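Local coordinates for protein esterase (Thermotoga maritima, PDB 3DOH) that probably hydrolyses carboxylic esters as a thermostable alpha/beta-hydrolase that carries an immunoglobulin-like domain at its N-terminal end, at residues A[12-20]-A[191-201]; A[149-160]-A[242-253]. All coordinates share one frame; numbering follows the deposited sequence.

Contact 1. Residues A[12-20]-A[191-201]; sequences ITKVFPEGE and YLQVAGNRGAV
Glu20 meets Tyr191 through two side chains that both leave the backbone with CG anti to N (chi1 173° and -163°); the glutamate then runs on extended, and the two cross at about a right angle. The carboxylate arrives at the edge of the ring, near its plane, and Tyr191 OH donates to Glu20 OE2 at 2.6 Å on the syn side. Thr13 OG1 donates to the same Glu20 OE2 at 2.7 Å on the anti side and from the opposite face, so two hydroxyls grip one oxygen. Glu20 OE1 forms a salt bridge with Arg105 and a hydrogen bond with Thr94 OG1; the arginine would favour a charged carboxylate despite its burial.

Val15 points into the other segment. Its two methyls lie against the carbonyls of Asn197 and Val194, while its CB packs on Val201 CG1 at 4.2 Å. The bent chain of Arg198 lays one guanidinium face over Phe16 CA, alongside the Pro17 ring; its charge is paired with Glu347 of the second subunit. A water oxygen 2.7 Å from Pro17 O donates to it and accepts from Arg198 N.

The type I turn Phe16–Gly19 joins strands 8-16 and 19-29 of the Ig-like domain. This hairpin end, flanked by strand 129-139, packs against the loop and weakly bonded helical turn 192-195 of the hydrolase domain, whose Tyr191 and Val194 also touch strand 157-163.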
loop_
_atom_site.group_PDB
_atom_site.type_symbol
_atom_site.label_atom_id
_atom_site.label_comp_id
_atom_site.label_asym_id
_atom_site.label_seq_id
_atom_site.Cartn_x
_atom_site.Cartn_y
_atom_site.Cartn_z
ATOM N N ILE A 12 -33.308 6.392 -0.838
ATOM C CA ILE A 12 -33.135 7.833 -0.727
ATOM C C ILE A 12 -32.107 8.300 -1.773
ATOM O O ILE A 12 -30.944 7.812 -1.784
ATOM C CB ILE A 12 -32.694 8.274 0.698
ATOM C CG1 ILE A 12 -33.458 7.517 1.789
ATOM C CG2 ILE A 12 -32.822 9.801 0.857
ATOM C CD1 ILE A 12 -34.968 7.841 1.838
ATOM N N THR A 13 -32.541 9.205 -2.659
ATOM C CA THR A 13 -31.665 9.850 -3.633
ATOM C C THR A 13 -31.518 11.288 -3.268
ATOM O O THR A 13 -32.405 11.881 -2.629
ATOM C CB THR A 13 -32.163 9.798 -5.133
ATOM O OG1 THR A 13 -33.389 10.536 -5.303
ATOM C CG2 THR A 13 -32.345 8.356 -5.631
ATOM N N LYS A 14 -30.401 11.867 -3.697
ATOM C CA LYS A 14 -30.088 13.231 -3.383
ATOM C C LYS A 14 -29.264 13.749 -4.561
ATOM O O LYS A 14 -28.495 12.973 -5.183
ATOM C CB LYS A 14 -29.278 13.217 -2.103
ATOM C CG LYS A 14 -28.940 14.561 -1.534
ATOM C CD LYS A 14 -27.646 14.449 -0.784
ATOM C CE LYS A 14 -27.551 15.445 0.334
ATOM N NZ LYS A 14 -28.383 15.005 1.488
ATOM N N VAL A 15 -29.381 15.029 -4.891
ATOM C CA VAL A 15 -28.615 15.507 -6.040
ATOM C C VAL A 15 -27.236 15.999 -5.576
ATOM O O VAL A 15 -27.132 17.009 -4.827
ATOM C CB VAL A 15 -29.370 16.587 -6.888
ATOM C CG1 VAL A 15 -28.567 16.984 -8.124
ATOM C CG2 VAL A 15 -30.770 16.099 -7.291
ATOM N N PHE A 16 -26.193 15.283 -6.012
ATOM C CA PHE A 16 -24.817 15.632 -5.670
ATOM C C PHE A 16 -24.173 16.417 -6.831
ATOM O O PHE A 16 -24.692 16.397 -7.970
ATOM C CB PHE A 16 -24.000 14.380 -5.349
ATOM C CG PHE A 16 -24.397 13.710 -4.084
ATOM C CD1 PHE A 16 -25.324 12.659 -4.098
ATOM C CD2 PHE A 16 -23.880 14.143 -2.850
ATOM C CE1 PHE A 16 -25.726 12.037 -2.905
ATOM C CE2 PHE A 16 -24.274 13.547 -1.664
ATOM C CZ PHE A 16 -25.174 12.485 -1.676
ATOM N N PRO A 17 -23.028 17.095 -6.571
ATOM C CA PRO A 17 -22.526 17.939 -7.651
ATOM C C PRO A 17 -22.442 17.250 -9.025
ATOM O O PRO A 17 -22.669 17.905 -10.051
ATOM C CB PRO A 17 -21.166 18.401 -7.116
ATOM C CG PRO A 17 -21.386 18.449 -5.611
ATOM C CD PRO A 17 -22.166 17.177 -5.365
ATOM N N GLU A 18 -22.155 15.947 -9.065
ATOM C CA GLU A 18 -22.056 15.252 -10.364
ATOM C C GLU A 18 -23.369 14.538 -10.744
ATOM O O GLU A 18 -23.392 13.675 -11.634
ATOM C CB GLU A 18 -20.879 14.281 -10.378
ATOM C CG GLU A 18 -19.629 14.783 -9.597
ATOM C CD GLU A 18 -19.441 14.114 -8.215
ATOM O OE1 GLU A 18 -19.946 14.668 -7.168
ATOM O OE2 GLU A 18 -18.785 13.022 -8.194
ATOM N N GLY A 19 -24.460 14.915 -10.064
ATOM C CA GLY A 19 -25.774 14.379 -10.336
ATOM C C GLY A 19 -26.379 13.565 -9.217
ATOM O O GLY A 19 -25.790 13.434 -8.127
ATOM N N GLU A 20 -27.553 13.005 -9.491
ATOM C CA GLU A 20 -28.372 12.376 -8.466
ATOM C C GLU A 20 -27.900 10.956 -8.185
ATOM O O GLU A 20 -27.700 10.158 -9.101
ATOM C CB GLU A 20 -29.843 12.367 -8.887
ATOM C CG GLU A 20 -30.752 11.590 -7.948
ATOM C CD GLU A 20 -32.016 11.105 -8.631
ATOM O OE1 GLU A 20 -31.956 10.784 -9.837
ATOM O OE2 GLU A 20 -33.068 11.043 -7.962
ATOM N N TYR A 191 -37.500 15.242 -15.370
ATOM C CA TYR A 191 -36.739 14.853 -14.184
ATOM C C TYR A 191 -35.264 15.174 -14.357
ATOM O O TYR A 191 -34.644 15.828 -13.516
ATOM C CB TYR A 191 -36.923 13.361 -13.896
ATOM C CG TYR A 191 -36.517 12.952 -12.499
ATOM C CD1 TYR A 191 -37.460 12.840 -11.486
ATOM C CD2 TYR A 191 -35.191 12.679 -12.192
ATOM C CE1 TYR A 191 -37.095 12.467 -10.206
ATOM C CE2 TYR A 191 -34.815 12.304 -10.916
ATOM C CZ TYR A 191 -35.770 12.200 -9.927
ATOM O OH TYR A 191 -35.401 11.828 -8.655
ATOM N N LEU A 192 -34.718 14.699 -15.465
ATOM C CA LEU A 192 -33.321 14.929 -15.850
ATOM C C LEU A 192 -32.741 16.285 -15.491
ATOM O O LEU A 192 -31.637 16.343 -14.935
ATOM C CB LEU A 192 -33.164 14.706 -17.338
ATOM C CG LEU A 192 -32.312 13.508 -17.741
ATOM C CD1 LEU A 192 -32.098 12.456 -16.626
ATOM C CD2 LEU A 192 -32.929 12.898 -18.975
ATOM N N GLN A 193 -33.493 17.350 -15.774
ATOM C CA GLN A 193 -32.941 18.722 -15.768
ATOM C C GLN A 193 -32.774 19.248 -14.353
ATOM O O GLN A 193 -32.180 20.321 -14.095
ATOM C CB GLN A 193 -33.775 19.675 -16.660
ATOM C CG GLN A 193 -35.022 20.297 -16.043
ATOM C CD GLN A 193 -36.220 19.367 -16.048
ATOM O OE1 GLN A 193 -36.082 18.159 -16.276
ATOM N NE2 GLN A 193 -37.410 19.923 -15.798
ATOM N N VAL A 194 -33.280 18.444 -13.435
ATOM C CA VAL A 194 -33.296 18.791 -12.053
ATOM C C VAL A 194 -32.402 17.778 -11.302
ATOM O O VAL A 194 -32.102 17.954 -10.130
ATOM C CB VAL A 194 -34.804 18.878 -11.606
ATOM C CG1 VAL A 194 -35.186 17.876 -10.530
ATOM C CG2 VAL A 194 -35.213 20.307 -11.264
ATOM N N ALA A 195 -31.938 16.741 -11.980
ATOM C CA ALA A 195 -31.220 15.699 -11.305
ATOM C C ALA A 195 -29.789 15.539 -11.825
ATOM O O ALA A 195 -28.920 14.973 -11.155
ATOM C CB ALA A 195 -31.958 14.419 -11.443
ATOM N N GLY A 196 -29.536 16.042 -13.020
ATOM C CA GLY A 196 -28.228 15.854 -13.645
ATOM C C GLY A 196 -27.093 16.576 -12.946
ATOM O O GLY A 196 -25.964 16.122 -13.013
ATOM N N ASN A 197 -27.391 17.679 -12.254
ATOM C CA ASN A 197 -26.402 18.458 -11.469
ATOM C C ASN A 197 -27.132 19.355 -10.438
ATOM O O ASN A 197 -28.349 19.267 -10.330
ATOM C CB ASN A 197 -25.533 19.277 -12.407
ATOM C CG ASN A 197 -26.355 19.999 -13.445
ATOM O OD1 ASN A 197 -26.105 19.876 -14.658
ATOM N ND2 ASN A 197 -27.349 20.773 -12.983
ATOM N N ARG A 198 -26.419 20.198 -9.695
ATOM C CA ARG A 198 -27.016 20.923 -8.582
ATOM C C ARG A 198 -27.592 22.253 -9.083
ATOM O O ARG A 198 -27.923 23.156 -8.308
ATOM C CB ARG A 198 -25.990 21.131 -7.446
ATOM C CG ARG A 198 -25.785 19.950 -6.426
ATOM C CD ARG A 198 -25.655 20.450 -4.946
ATOM N NE ARG A 198 -26.183 19.472 -3.966
ATOM C CZ ARG A 198 -25.448 18.742 -3.083
ATOM N NH1 ARG A 198 -24.105 18.866 -3.009
ATOM N NH2 ARG A 198 -26.051 17.866 -2.248
ATOM N N GLY A 199 -27.737 22.362 -10.405
ATOM C CA GLY A 199 -28.142 23.625 -11.060
ATOM C C GLY A 199 -29.465 24.219 -10.629
ATOM O O GLY A 199 -29.613 25.453 -10.544
ATOM N N ALA A 200 -30.438 23.351 -10.348
ATOM C CA ALA A 200 -31.778 23.821 -9.977
ATOM C C ALA A 200 -31.902 23.832 -8.461
ATOM O O ALA A 200 -32.425 24.745 -7.852
ATOM C CB ALA A 200 -32.853 22.921 -10.591
ATOM N N VAL A 201 -31.343 22.796 -7.877
ATOM C CA VAL A 201 -31.645 22.364 -6.556
ATOM C C VAL A 201 -30.873 23.149 -5.484
ATOM O O VAL A 201 -31.360 23.366 -4.370
ATOM C CB VAL A 201 -31.320 20.854 -6.571
ATOM C CG1 VAL A 201 -30.266 20.459 -5.571
ATOM C CG2 VAL A 201 -32.581 20.005 -6.624
HETATM O O HOH W 1 -23.552 20.458 -10.036
#

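Contact 2. Residues A[149-160]-A[242-253]; sequences FKDPETGVEIPY and KPLLAVIKIIRK
Lys249 reaches Asp151 with a chain that is extended beyond CG, CG itself lying anti to the carbonyl carbon (chi1 -70°), and the two side chains cross at about a right angle. The salt bridge is uneven: Lys249 NZ is 2.6 Å from Asp151 OD1, on the syn side and 26° out of the carboxylate plane, whereas its bond to OD2 is weak. From the opposite face Thr154 N donates to Asp151 OD1 at 3.0 Å, an Asx motif that ties the carboxylate to its own turn. The carboxylate of Glu153 stays beyond salt-bridge distance of the lysine, but could add to the negative field around it.

Tyr160 holds CG between its backbone N and carbonyl carbon, and with this first torsion the ring presents one face to Ile250 CD1, which sits 3.3 Å from the ring centroid in a CH-pi contact. Phe149 receives Ile250 CG2 over one face at 4.1 Å from CD2, while Lys253 CE approaches the ring edge near its plane. Ile158 CG1 packs on Ala246 CB at 3.8 Å.

Strands 144-150 and 157-163 form the antiparallel hairpin at one margin of the chain's eight-stranded sheet. The axis of segment 242-253, the first part of helix 242-257, crosses that of strand 157-160 at -60°, 9.1 Å away at closest approach, and Ile250 also rests on Leu217 of strand 215-219.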
loop_
_atom_site.group_PDB
_atom_site.type_symbol
_atom_site.label_atom_id
_atom_site.label_comp_id
_atom_site.label_asym_id
_atom_site.label_seq_id
_atom_site.Cartn_x
_atom_site.Cartn_y
_atom_site.Cartn_z
ATOM N N PHE A 149 -46.230 23.129 -19.967
ATOM C CA PHE A 149 -46.819 24.304 -20.527
ATOM C C PHE A 149 -46.958 24.029 -21.990
ATOM O O PHE A 149 -46.068 23.418 -22.591
ATOM C CB PHE A 149 -45.900 25.494 -20.267
ATOM C CG PHE A 149 -46.129 26.685 -21.168
ATOM C CD1 PHE A 149 -47.087 27.621 -20.863
ATOM C CD2 PHE A 149 -45.347 26.872 -22.298
ATOM C CE1 PHE A 149 -47.283 28.731 -21.670
ATOM C CE2 PHE A 149 -45.523 27.978 -23.113
ATOM C CZ PHE A 149 -46.501 28.904 -22.801
ATOM N N LYS A 150 -48.092 24.435 -22.567
ATOM C CA LYS A 150 -48.271 24.342 -24.030
ATOM C C LYS A 150 -48.220 25.746 -24.653
ATOM O O LYS A 150 -49.092 26.583 -24.414
ATOM C CB LYS A 150 -49.524 23.514 -24.444
ATOM C CG LYS A 150 -50.833 23.655 -23.567
ATOM C CD LYS A 150 -52.110 23.119 -24.317
ATOM C CE LYS A 150 -53.313 22.796 -23.378
ATOM N NZ LYS A 150 -54.346 23.890 -23.261
ATOM N N ASP A 151 -47.152 26.005 -25.399
ATOM C CA ASP A 151 -46.909 27.298 -26.020
ATOM C C ASP A 151 -47.963 27.510 -27.118
ATOM O O ASP A 151 -47.945 26.811 -28.118
ATOM C CB ASP A 151 -45.474 27.294 -26.580
ATOM C CG ASP A 151 -45.098 28.587 -27.322
ATOM O OD1 ASP A 151 -45.973 29.173 -28.009
ATOM O OD2 ASP A 151 -43.907 28.999 -27.234
ATOM N N PRO A 152 -48.899 28.470 -26.928
ATOM C CA PRO A 152 -50.097 28.555 -27.797
ATOM C C PRO A 152 -49.810 29.155 -29.189
ATOM O O PRO A 152 -50.618 28.971 -30.126
ATOM C CB PRO A 152 -51.028 29.476 -27.001
ATOM C CG PRO A 152 -50.098 30.397 -26.298
ATOM C CD PRO A 152 -48.883 29.556 -25.925
ATOM N N GLU A 153 -48.682 29.879 -29.276
ATOM C CA GLU A 153 -48.123 30.427 -30.527
ATOM C C GLU A 153 -47.403 29.353 -31.403
ATOM O O GLU A 153 -47.453 29.450 -32.635
ATOM C CB GLU A 153 -47.187 31.632 -30.247
ATOM C CG GLU A 153 -46.622 32.309 -31.537
ATOM C CD GLU A 153 -45.673 33.538 -31.313
ATOM O OE1 GLU A 153 -45.987 34.446 -30.486
ATOM O OE2 GLU A 153 -44.621 33.597 -32.009
ATOM N N THR A 154 -46.755 28.347 -30.782
ATOM C CA THR A 154 -45.934 27.343 -31.521
ATOM C C THR A 154 -46.156 25.831 -31.302
ATOM O O THR A 154 -45.390 25.046 -31.856
ATOM C CB THR A 154 -44.383 27.560 -31.351
ATOM O OG1 THR A 154 -43.939 26.970 -30.120
ATOM C CG2 THR A 154 -43.965 29.042 -31.425
ATOM N N GLY A 155 -47.152 25.408 -30.519
ATOM C CA GLY A 155 -47.401 23.968 -30.291
ATOM C C GLY A 155 -46.457 23.240 -29.324
ATOM O O GLY A 155 -46.914 22.466 -28.471
ATOM N N VAL A 156 -45.161 23.492 -29.488
ATOM C CA VAL A 156 -44.142 22.997 -28.576
ATOM C C VAL A 156 -44.700 22.811 -27.176
ATOM O O VAL A 156 -45.293 23.725 -26.601
ATOM C CB VAL A 156 -42.932 23.946 -28.514
ATOM C CG1 VAL A 156 -41.692 23.195 -28.053
ATOM C CG2 VAL A 156 -42.696 24.595 -29.869
ATOM N N GLU A 157 -44.505 21.617 -26.631
ATOM C CA GLU A 157 -44.785 21.360 -25.217
ATOM C C GLU A 157 -43.522 21.294 -24.322
ATOM O O GLU A 157 -42.552 20.601 -24.623
ATOM C CB GLU A 157 -45.668 20.120 -25.053
ATOM C CG GLU A 157 -46.570 20.222 -23.805
ATOM C CD GLU A 157 -47.969 19.608 -23.975
ATOM O OE1 GLU A 157 -48.069 18.386 -24.318
ATOM O OE2 GLU A 157 -48.965 20.359 -23.732
ATOM N N ILE A 158 -43.534 22.045 -23.232
ATOM C CA ILE A 158 -42.352 22.155 -22.401
ATOM C C ILE A 158 -42.675 21.734 -20.987
ATOM O O ILE A 158 -43.403 22.425 -20.277
ATOM C CB ILE A 158 -41.725 23.602 -22.420
ATOM C CG1 ILE A 158 -41.155 23.970 -23.810
ATOM C CG2 ILE A 158 -40.677 23.758 -21.321
ATOM C CD1 ILE A 158 -39.897 23.280 -24.195
ATOM N N PRO A 159 -42.113 20.592 -20.564
ATOM C CA PRO A 159 -42.265 20.222 -19.159
ATOM C C PRO A 159 -41.353 21.106 -18.282
ATOM O O PRO A 159 -40.225 21.479 -18.718
ATOM C CB PRO A 159 -41.805 18.749 -19.129
ATOM C CG PRO A 159 -41.539 18.363 -20.548
ATOM C CD PRO A 159 -41.274 19.619 -21.292
ATOM N N TYR A 160 -41.834 21.456 -17.086
ATOM C CA TYR A 160 -41.004 22.189 -16.138
ATOM C C TYR A 160 -41.242 21.858 -14.679
ATOM O O TYR A 160 -42.277 21.328 -14.298
ATOM C CB TYR A 160 -41.091 23.692 -16.387
ATOM C CG TYR A 160 -42.413 24.345 -16.045
ATOM C CD1 TYR A 160 -43.511 24.307 -16.944
ATOM C CD2 TYR A 160 -42.569 25.037 -14.836
ATOM C CE1 TYR A 160 -44.728 24.939 -16.632
ATOM C CE2 TYR A 160 -43.764 25.670 -14.511
ATOM C CZ TYR A 160 -44.837 25.621 -15.415
ATOM O OH TYR A 160 -46.006 26.256 -15.061
ATOM N N LYS A 242 -37.335 27.750 -30.176
ATOM C CA LYS A 242 -38.680 27.613 -29.605
ATOM C C LYS A 242 -38.642 27.291 -28.129
ATOM O O LYS A 242 -39.374 27.927 -27.355
ATOM C CB LYS A 242 -39.510 26.553 -30.332
ATOM C CG LYS A 242 -40.214 27.047 -31.564
ATOM C CD LYS A 242 -40.199 25.962 -32.634
ATOM C CE LYS A 242 -40.862 26.400 -33.943
ATOM N NZ LYS A 242 -40.437 27.766 -34.398
ATOM N N PRO A 243 -37.828 26.292 -27.726
ATOM C CA PRO A 243 -37.797 26.006 -26.309
ATOM C C PRO A 243 -37.454 27.211 -25.430
ATOM O O PRO A 243 -38.138 27.438 -24.456
ATOM C CB PRO A 243 -36.761 24.897 -26.210
ATOM C CG PRO A 243 -36.832 24.189 -27.495
ATOM C CD PRO A 243 -36.987 25.337 -28.473
ATOM N N LEU A 244 -36.458 28.005 -25.779
ATOM C CA LEU A 244 -36.153 29.195 -25.000
ATOM C C LEU A 244 -37.341 30.109 -25.026
ATOM O O LEU A 244 -37.758 30.592 -23.984
ATOM C CB LEU A 244 -34.956 29.949 -25.566
ATOM C CG LEU A 244 -33.988 30.786 -24.696
ATOM C CD1 LEU A 244 -33.388 31.903 -25.549
ATOM C CD2 LEU A 244 -34.566 31.398 -23.434
ATOM N N LEU A 245 -37.896 30.356 -26.212
ATOM C CA LEU A 245 -39.029 31.274 -26.325
ATOM C C LEU A 245 -40.170 30.822 -25.469
ATOM O O LEU A 245 -40.803 31.607 -24.784
ATOM C CB LEU A 245 -39.498 31.406 -27.764
ATOM C CG LEU A 245 -38.498 32.209 -28.581
ATOM C CD1 LEU A 245 -38.868 32.083 -30.053
ATOM C CD2 LEU A 245 -38.456 33.647 -28.115
ATOM N N ALA A 246 -40.425 29.537 -25.485
ATOM C CA ALA A 246 -41.435 29.034 -24.634
ATOM C C ALA A 246 -41.081 29.432 -23.169
ATOM O O ALA A 246 -41.879 30.129 -22.535
ATOM C CB ALA A 246 -41.577 27.551 -24.846
ATOM N N VAL A 247 -39.885 29.071 -22.656
ATOM C CA VAL A 247 -39.445 29.447 -21.280
ATOM C C VAL A 247 -39.806 30.891 -20.885
ATOM O O VAL A 247 -40.288 31.162 -19.785
ATOM C CB VAL A 247 -37.923 29.240 -21.097
ATOM C CG1 VAL A 247 -37.439 29.756 -19.742
ATOM C CG2 VAL A 247 -37.563 27.790 -21.294
ATOM N N ILE A 248 -39.594 31.831 -21.791
ATOM C CA ILE A 248 -39.999 33.198 -21.477
ATOM C C ILE A 248 -41.489 33.322 -21.127
ATOM O O ILE A 248 -41.858 33.885 -20.094
ATOM C CB ILE A 248 -39.629 34.156 -22.590
ATOM C CG1 ILE A 248 -38.121 34.106 -22.800
ATOM C CG2 ILE A 248 -40.091 35.548 -22.239
ATOM C CD1 ILE A 248 -37.318 34.561 -21.584
ATOM N N LYS A 249 -42.329 32.762 -21.988
ATOM C CA LYS A 249 -43.776 32.805 -21.796
ATOM C C LYS A 249 -44.110 32.208 -20.461
ATOM O O LYS A 249 -45.002 32.657 -19.781
ATOM C CB LYS A 249 -44.488 32.047 -22.918
ATOM C CG LYS A 249 -44.417 32.746 -24.258
ATOM C CD LYS A 249 -44.833 31.814 -25.366
ATOM C CE LYS A 249 -44.626 32.495 -26.723
ATOM N NZ LYS A 249 -44.939 31.584 -27.895
ATOM N N ILE A 250 -43.349 31.208 -20.054
ATOM C CA ILE A 250 -43.623 30.587 -18.772
ATOM C C ILE A 250 -43.138 31.407 -17.563
ATOM O O ILE A 250 -43.812 31.409 -16.518
ATOM C CB ILE A 250 -43.352 29.048 -18.791
ATOM C CG1 ILE A 250 -42.750 28.511 -17.527
ATOM C CG2 ILE A 250 -42.451 28.613 -19.974
ATOM C CD1 ILE A 250 -42.264 27.122 -17.863
ATOM N N ILE A 251 -42.045 32.163 -17.720
ATOM C CA ILE A 251 -41.675 33.168 -16.708
ATOM C C ILE A 251 -42.860 34.116 -16.477
ATOM O O ILE A 251 -43.213 34.440 -15.332
ATOM C CB ILE A 251 -40.340 33.911 -17.058
ATOM C CG1 ILE A 251 -39.144 32.992 -16.757
ATOM C CG2 ILE A 251 -40.174 35.211 -16.271
ATOM C CD1 ILE A 251 -37.898 33.319 -17.546
ATOM N N ARG A 252 -43.510 34.510 -17.575
ATOM C CA ARG A 252 -44.656 35.445 -17.500
ATOM C C ARG A 252 -45.869 34.823 -16.873
ATOM O O ARG A 252 -46.577 35.509 -16.155
ATOM C CB ARG A 252 -45.010 36.049 -18.849
ATOM C CG ARG A 252 -43.803 36.652 -19.507
ATOM C CD ARG A 252 -44.179 37.603 -20.649
ATOM N NE ARG A 252 -43.082 38.542 -20.893
ATOM C CZ ARG A 252 -42.446 38.669 -22.058
ATOM N NH1 ARG A 252 -42.830 37.924 -23.116
ATOM N NH2 ARG A 252 -41.441 39.548 -22.168
ATOM N N LYS A 253 -46.101 33.537 -17.117
ATOM C CA LYS A 253 -47.207 32.852 -16.459
ATOM C C LYS A 253 -46.954 32.957 -14.950
ATOM O O LYS A 253 -47.833 33.356 -14.167
ATOM C CB LYS A 253 -47.339 31.388 -16.907
ATOM C CG LYS A 253 -48.477 30.679 -16.197
ATOM C CD LYS A 253 -48.630 29.115 -16.370
ATOM C CE LYS A 253 -49.010 28.669 -17.786
ATOM N NZ LYS A 253 -50.221 29.348 -18.335
#

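The centres of contact 1 and contact 2 lie about 23 Å apart, and their segments alternate along the chain: 12-20, 149-160, 191-201, 242-253. Contact 1 joins the Ig-like domain to the hydrolase domain, its centre about 3 Å from the centre of the chain; contact 2 packs a helix against the edge hairpin of the hydrolase sheet, about 21 Å from that centre, again between centres. Strand 157-163 connects them: its Tyr160 belongs to contact 2 and has its CA 4.3 Å from Gln193 NE2 of contact 1, while its Arg161 touches Tyr191, Gln193 and Val194. The hydrolase side of the interdomain contact thus rests partly on a strand against which helix 242-257 also packs.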